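Local coordinates for glutamine amidotransferase domain-containing protein (Thermotoga maritima, PDB 1O1Y) that probably transfers amide nitrogen from glutamine to an acceptor molecule, at residues K194-I197 and E198-D202. Residues are numbered along the deposited sequence; the frame is centred on the assembly and turned at random.
Sequences KRWI and EAYKD. With SO4 (sulfate ion), chain J.
K194 O accepts the backbone N-H of E198 at 3.2 Å (N to O), the first of three i to i+4 bonds that carry helix 190-199 to its C-terminal end. R195 O takes the next, from A199 N at 2.9 Å, while its side chain leaves the helix and bends at chi2 (-59°) to present NE to sulfate O4 at 3.1 Å. NH2 adds weak bonds to O1 and O2 of the same ion, probably a crystallisation component, which R191 also binds. W196 O receives the last bond, from Y200 N at 2.9 Å, and its indole turns inward against H185, edge-to-face. In this flavodoxin-like glutaminase fold the helix follows strand 179-182 of the central sheet and breaks at Y200, whose phi/psi of -118°/28° leave the helical region just before helix 201-206 starts. The phenol ring crosses the indole at a slant, CE1 coming to 4.1 Å from W196 CE3 near the rim of the indole, with A199 CB above the phenol's centre. With an alanine in place of the tyrosine, the indole would probably lose this aromatic neighbour and W149 its edge-to-face partner. Across the break, I197 O still comes within 3.4 Å of K201 CB, at the start of helix 201-206.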
# COMPACT_ATOMS: atom_id res chain seq x y z
N LYS A 194 1.58 -8.86 14.85
CA LYS A 194 1.57 -10.17 15.44
C LYS A 194 1.16 -11.24 14.41
O LYS A 194 1.68 -12.35 14.43
CB LYS A 194 0.63 -10.26 16.63
CG LYS A 194 1.12 -9.57 17.85
CD LYS A 194 0.03 -9.55 18.92
CE LYS A 194 0.46 -8.77 20.15
NZ LYS A 194 -0.22 -9.24 21.40
N ARG A 195 0.19 -10.92 13.57
CA ARG A 195 -0.26 -11.85 12.52
C ARG A 195 0.83 -12.10 11.49
O ARG A 195 1.00 -13.23 11.03
CB ARG A 195 -1.52 -11.33 11.80
CG ARG A 195 -2.75 -11.35 12.73
CD ARG A 195 -3.12 -12.71 13.28
NE ARG A 195 -4.29 -12.66 14.16
CZ ARG A 195 -4.91 -13.74 14.63
NH1 ARG A 195 -4.49 -14.97 14.32
NH2 ARG A 195 -5.97 -13.59 15.42
N TRP A 196 1.52 -11.04 11.09
CA TRP A 196 2.59 -11.15 10.08
C TRP A 196 3.77 -11.95 10.59
O TRP A 196 4.33 -12.80 9.87
CB TRP A 196 3.10 -9.80 9.62
CG TRP A 196 2.26 -9.01 8.68
CD1 TRP A 196 0.92 -8.72 8.79
CD2 TRP A 196 2.70 -8.34 7.50
NE1 TRP A 196 0.52 -7.94 7.74
CE2 TRP A 196 1.59 -7.69 6.94
CE3 TRP A 196 3.95 -8.28 6.82
CZ2 TRP A 196 1.68 -6.94 5.79
CZ3 TRP A 196 4.02 -7.54 5.66
CH2 TRP A 196 2.87 -6.89 5.15
N ILE A 197 4.18 -11.69 11.82
CA ILE A 197 5.31 -12.43 12.37
C ILE A 197 5.01 -13.90 12.56
O ILE A 197 5.88 -14.72 12.38
CB ILE A 197 5.94 -11.77 13.63
CG1 ILE A 197 5.04 -11.90 14.84
CG2 ILE A 197 6.32 -10.35 13.34
CD1 ILE A 197 5.44 -10.94 15.96
N GLU A 198 3.76 -14.25 12.89
CA GLU A 198 3.36 -15.64 12.90
C GLU A 198 3.29 -16.23 11.48
O GLU A 198 3.75 -17.35 11.29
CB GLU A 198 2.04 -15.85 13.65
CG GLU A 198 1.56 -17.29 13.74
CD GLU A 198 2.50 -18.21 14.50
OE1 GLU A 198 3.43 -17.73 15.20
OE2 GLU A 198 2.33 -19.44 14.38
N ALA A 199 2.74 -15.50 10.52
CA ALA A 199 2.59 -16.02 9.16
C ALA A 199 3.96 -16.26 8.51
O ALA A 199 4.11 -17.21 7.72
CB ALA A 199 1.79 -15.07 8.28
N TYR A 200 4.93 -15.40 8.84
CA TYR A 200 6.22 -15.37 8.17
C TYR A 200 7.38 -15.69 9.08
O TYR A 200 8.50 -15.28 8.83
CB TYR A 200 6.43 -14.05 7.45
CG TYR A 200 5.29 -13.71 6.51
CD1 TYR A 200 4.67 -12.47 6.55
CD2 TYR A 200 4.81 -14.66 5.62
CE1 TYR A 200 3.59 -12.19 5.74
CE2 TYR A 200 3.74 -14.37 4.80
CZ TYR A 200 3.13 -13.15 4.86
OH TYR A 200 2.06 -12.89 4.03
N LYS A 201 7.07 -16.46 10.10
CA LYS A 201 7.98 -16.86 11.15
C LYS A 201 9.23 -17.53 10.57
O LYS A 201 10.32 -17.24 11.03
CB LYS A 201 7.24 -17.84 12.06
CG LYS A 201 8.05 -18.56 13.07
CD LYS A 201 7.16 -19.16 14.18
CE LYS A 201 7.98 -19.51 15.43
NZ LYS A 201 7.15 -20.11 16.55
N ASP A 202 9.09 -18.43 9.59
CA ASP A 202 10.28 -19.13 9.06
C ASP A 202 11.14 -18.24 8.18
O ASP A 202 12.35 -18.34 8.19
CB ASP A 202 9.88 -20.39 8.30
CG ASP A 202 9.24 -21.40 9.19
OD1 ASP A 202 9.48 -21.37 10.42
OD2 ASP A 202 8.49 -22.30 8.74
S SO4 J . -6.72 -10.08 14.84
O1 SO4 J . -7.56 -11.21 14.47
O2 SO4 J . -6.07 -10.30 16.13
O3 SO4 J . -7.58 -8.90 14.89
O4 SO4 J . -5.68 -9.91 13.83